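Uncharacterized protein (Silicibacter pomeroyi DSS-3, PDB 2QTP) is of unknown function but, as a DUF1185 family member with a variant of the Bacillus chorismate mutase fold, may take part in amino-acid metabolism. Local coordinates at residues Lys29-Ala34 with Ile150-Asn155; Leu117-Lys122 with Asp132-His137. All blocks are in the same frame, centred on the assembly; numbering follows the deposited sequence.

Overall arrangement
From the N terminus the chain passes strand 5-15 and the short 17-18, then runs along strand 21-37, which holds 29-34, and on through helix 49-70 and strand 79-86 to 117-122. Strand 120-124 pairs with 79-86 in the main mixed sheet, and the chain soon turns back so that 132-137 meets 117-122: interaction 2 closes this short loop. Strand 148-152 follows, and interaction 1 closes the much longer loop back to 29-34, with interaction 2 nested inside it. The two contacts, centres about 13 Å apart, are joined through the hairpin-like pair 131-135 and 148-152, where the backbone of V133 probably hydrogen-bonds to that of I150. This small antiparallel sheet thus meets the main sheet at two places.

Interaction 1: residues Lys29-Ala34 with Ile150-Asn155; sequences KAVAVA and IEVRLN
The two-stranded sheet of 131-135 and 148-152 packs here on one face of the main mixed sheet, with strand 148-152 facing strand 21-37. The two strand axes run in roughly the same direction, 8.4 Å apart at their closest and crossed at -33°, and side chains alone join them, with no hydrogen bond between the segments. K29, V31 and V33 alternate toward the small sheet, while A30, A32 and A34 turn to helix 49-70 behind. I150 crosses V31 obliquely: its CG1 is anti to the backbone N, chi1 178°, and carries CD1 to 3.9 Å from V31 CG1. The same methyl of I150 reaches CB of K29, whose extended chain passes on to hydrogen-bond through NZ to the carbonyl of G149. V152 meets V31 tip to tip, and here packing is tightest, with V152 CG1 set 3.3 Å from V31 CG1 and 3.4 Å from V31 CG2, so that one methyl presses against both branches. The other branch of V152, CG2, lies 4.0 Å from V33 CG2. Farther on, L154 CD1 approaches V33 CG1 at 4.1 Å, end to end. A168 touches I150 and F11 touches V31, extending the apolar layer over neighbouring strands. This is packing of two beta-sheets face to face through aliphatic side chains that meet mostly tip to tip, while the helix covers the main sheet's other face.

Interaction 2: residues Leu117-Lys122 with Asp132-His137; sequences LVPSSK and DVPLGH
D132 opens the segment with its backbone: its carbonyl O lies 3.2 Å from S121 OG, and both atoms are hydrogen-bonded to the hydroxyl of S83 on strand 79-86. S121 OG gets there from the crowded position between its own backbone N and carbonyl carbon, chi1 73°. V133 then turns away, toward A166 and A168 of strand 162-171, and its backbone pairs with I150. P134 points back at 117-122 and carries the middle of the contact. Its CB lies 3.8 Å from P119 CB, its CG sits against the backbone carbonyl carbons of P119 and S120, the latter 4.0 Å away, and its CD comes within 3.9 Å of S121 OG. L135 again turns away, onto A168 and T170. G136 meets the CG and CD atoms of the P119 ring: P119 CG lies 3.2 Å from G136 N, and P119 CD lies 3.7 Å from G136 CA. A side chain at G136 would point at the ring and collide with P119 CD, so glycine allows the close approach. P119 thus rests against P134 through CB and against the G136 backbone through CG and CD; an alanine here, without CG and CD, would no longer touch G136 through the ring and would probably loosen this end of the contact. Strands 120-122 and 132-135 run nearly antiparallel, at 160°, but their axes come no closer than 6.4 Å. The arrangement is one of proline rings packing on each other and on backbone, between an edge strand of the main mixed sheet and the small two-stranded sheet, rather than of backbone-paired neighbours.

Interaction 1: residues Lys29-Ala34 with Ile150-Asn155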
# COMPACT_ATOMS: atom_id res chain seq x y z
N LYS A 29 -9.93 8.67 4.31
CA LYS A 29 -8.80 7.76 4.20
C LYS A 29 -8.45 7.66 2.73
O LYS A 29 -9.35 7.65 1.86
CB LYS A 29 -9.15 6.35 4.69
CG LYS A 29 -9.83 6.26 6.03
CD LYS A 29 -10.03 4.79 6.36
CE LYS A 29 -10.56 4.56 7.75
NZ LYS A 29 -10.83 3.11 7.90
N ALA A 30 -7.17 7.56 2.42
CA ALA A 30 -6.75 7.35 1.04
C ALA A 30 -5.71 6.27 1.04
O ALA A 30 -4.96 6.12 2.01
CB ALA A 30 -6.20 8.64 0.42
N VAL A 31 -5.67 5.50 -0.05
CA VAL A 31 -4.64 4.49 -0.24
C VAL A 31 -4.24 4.48 -1.73
O VAL A 31 -5.10 4.58 -2.59
CB VAL A 31 -5.07 3.06 0.28
CG1 VAL A 31 -6.40 2.65 -0.20
CG2 VAL A 31 -4.02 1.98 -0.11
N ALA A 32 -2.94 4.47 -1.99
CA ALA A 32 -2.40 4.41 -3.35
C ALA A 32 -1.68 3.06 -3.48
O ALA A 32 -0.94 2.65 -2.57
CB ALA A 32 -1.44 5.61 -3.63
N VAL A 33 -1.92 2.37 -4.59
CA VAL A 33 -1.43 1.02 -4.86
C VAL A 33 -0.71 0.97 -6.21
O VAL A 33 -1.17 1.59 -7.20
CB VAL A 33 -2.62 0.01 -4.89
CG1 VAL A 33 -2.13 -1.36 -5.16
CG2 VAL A 33 -3.36 0.06 -3.59
N ALA A 34 0.43 0.27 -6.25
CA ALA A 34 1.20 0.03 -7.50
C ALA A 34 1.36 -1.46 -7.68
O ALA A 34 1.56 -2.19 -6.72
CB ALA A 34 2.56 0.70 -7.49
N ILE A 150 -7.46 -0.03 6.04
CA ILE A 150 -8.26 0.13 4.84
C ILE A 150 -7.95 -1.06 3.93
O ILE A 150 -6.80 -1.48 3.79
CB ILE A 150 -8.04 1.53 4.17
CG1 ILE A 150 -8.88 1.65 2.86
CG2 ILE A 150 -6.54 1.81 3.94
CD1 ILE A 150 -9.22 3.14 2.41
N GLU A 151 -8.99 -1.62 3.33
CA GLU A 151 -8.85 -2.75 2.43
C GLU A 151 -8.69 -2.27 1.02
O GLU A 151 -9.37 -1.33 0.58
CB GLU A 151 -10.06 -3.65 2.56
CG GLU A 151 -10.12 -4.27 3.93
CD GLU A 151 -11.25 -5.24 4.15
OE1 GLU A 151 -12.08 -5.39 3.27
OE2 GLU A 151 -11.31 -5.87 5.21
N VAL A 152 -7.80 -2.92 0.29
CA VAL A 152 -7.64 -2.65 -1.13
C VAL A 152 -7.60 -3.95 -1.89
O VAL A 152 -7.21 -4.99 -1.36
CB VAL A 152 -6.33 -1.85 -1.45
CG1 VAL A 152 -6.25 -0.59 -0.66
CG2 VAL A 152 -5.08 -2.65 -1.18
N ARG A 153 -8.08 -3.90 -3.13
CA ARG A 153 -7.90 -5.02 -4.05
C ARG A 153 -7.90 -4.54 -5.46
O ARG A 153 -8.36 -3.46 -5.72
CB ARG A 153 -8.90 -6.13 -3.85
CG ARG A 153 -10.29 -5.82 -4.19
CD ARG A 153 -11.04 -7.14 -4.51
NE ARG A 153 -11.87 -6.80 -5.62
CZ ARG A 153 -12.09 -7.53 -6.69
NH1 ARG A 153 -11.60 -8.74 -6.86
NH2 ARG A 153 -12.87 -7.00 -7.59
N LEU A 154 -7.33 -5.33 -6.35
CA LEU A 154 -7.44 -5.07 -7.78
C LEU A 154 -7.81 -6.43 -8.39
O LEU A 154 -7.16 -7.44 -8.06
CB LEU A 154 -6.12 -4.55 -8.33
CG LEU A 154 -5.71 -3.13 -7.94
CD1 LEU A 154 -4.25 -2.87 -8.36
CD2 LEU A 154 -6.68 -2.11 -8.52
N ASN A 155 -8.81 -6.43 -9.28
CA ASN A 155 -9.34 -7.65 -9.86
C ASN A 155 -8.26 -8.51 -10.52
O ASN A 155 -8.35 -9.72 -10.48
CB ASN A 155 -10.50 -7.37 -10.85
CG ASN A 155 -10.02 -6.80 -12.19
OD1 ASN A 155 -9.32 -5.78 -12.23
ND2 ASN A 155 -10.35 -7.50 -13.29

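Interaction 2: residues Leu117-Lys122 with Asp132-His137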
# COMPACT_ATOMS: atom_id res chain seq x y z
N LEU A 117 6.31 4.39 15.00
CA LEU A 117 6.71 3.86 13.70
C LEU A 117 5.47 3.53 12.86
O LEU A 117 4.38 3.30 13.41
CB LEU A 117 7.61 2.62 13.84
N VAL A 118 5.65 3.53 11.55
CA VAL A 118 4.56 3.25 10.59
C VAL A 118 4.24 1.74 10.52
O VAL A 118 5.14 0.93 10.28
CB VAL A 118 4.94 3.81 9.18
CG1 VAL A 118 4.02 3.31 8.08
CG2 VAL A 118 4.96 5.33 9.24
N PRO A 119 2.98 1.35 10.74
CA PRO A 119 2.71 -0.09 10.66
C PRO A 119 2.81 -0.62 9.23
O PRO A 119 2.57 0.12 8.27
CB PRO A 119 1.29 -0.22 11.21
CG PRO A 119 0.66 1.10 10.99
CD PRO A 119 1.77 2.12 11.08
N SER A 120 3.24 -1.87 9.08
CA SER A 120 3.26 -2.51 7.77
C SER A 120 2.78 -3.95 7.86
O SER A 120 2.83 -4.53 8.93
CB SER A 120 4.67 -2.45 7.18
OG SER A 120 5.54 -3.23 7.95
N SER A 121 2.26 -4.52 6.78
CA SER A 121 1.92 -5.95 6.77
C SER A 121 2.35 -6.51 5.43
O SER A 121 2.38 -5.81 4.44
CB SER A 121 0.42 -6.20 7.02
OG SER A 121 -0.35 -5.86 5.88
N LYS A 122 2.68 -7.79 5.41
CA LYS A 122 3.10 -8.45 4.18
C LYS A 122 2.29 -9.73 4.08
O LYS A 122 2.03 -10.39 5.08
CB LYS A 122 4.60 -8.76 4.20
CG LYS A 122 5.06 -9.45 5.43
CD LYS A 122 6.58 -9.52 5.54
CE LYS A 122 6.93 -10.37 6.75
NZ LYS A 122 8.25 -10.09 7.34
N ASP A 132 -5.17 -5.91 3.48
CA ASP A 132 -5.52 -5.00 4.53
C ASP A 132 -4.32 -4.11 4.82
O ASP A 132 -3.25 -4.60 5.15
CB ASP A 132 -5.91 -5.79 5.76
CG ASP A 132 -7.11 -5.20 6.50
OD1 ASP A 132 -7.18 -3.95 6.74
OD2 ASP A 132 -7.98 -6.04 6.85
N VAL A 133 -4.48 -2.80 4.63
CA VAL A 133 -3.39 -1.86 4.90
C VAL A 133 -3.59 -1.26 6.31
O VAL A 133 -4.56 -0.60 6.58
CB VAL A 133 -3.33 -0.74 3.86
CG1 VAL A 133 -2.01 0.06 4.04
CG2 VAL A 133 -3.47 -1.32 2.46
N PRO A 134 -2.66 -1.53 7.22
CA PRO A 134 -2.78 -1.00 8.58
C PRO A 134 -2.62 0.53 8.64
O PRO A 134 -2.01 1.13 7.76
CB PRO A 134 -1.66 -1.72 9.32
CG PRO A 134 -0.72 -2.13 8.31
CD PRO A 134 -1.44 -2.31 7.04
N LEU A 135 -3.20 1.16 9.64
CA LEU A 135 -3.11 2.61 9.81
C LEU A 135 -2.74 2.90 11.26
O LEU A 135 -3.55 2.68 12.16
CB LEU A 135 -4.42 3.31 9.45
CG LEU A 135 -4.76 3.51 7.97
CD1 LEU A 135 -6.23 3.95 7.81
CD2 LEU A 135 -3.82 4.51 7.33
N GLY A 136 -1.53 3.36 11.49
CA GLY A 136 -1.08 3.66 12.83
C GLY A 136 -1.11 5.16 13.02
O GLY A 136 -0.61 5.90 12.17
N HIS A 137 -1.70 5.59 14.14
CA HIS A 137 -1.77 7.00 14.52
C HIS A 137 -0.44 7.44 15.11
O HIS A 137 -0.03 8.58 14.91
CB HIS A 137 -2.91 7.26 15.54
CG HIS A 137 -4.17 7.80 14.93
ND1 HIS A 137 -5.01 7.05 14.13
CD2 HIS A 137 -4.75 9.02 15.05
CE1 HIS A 137 -6.04 7.79 13.76
NE2 HIS A 137 -5.92 8.99 14.31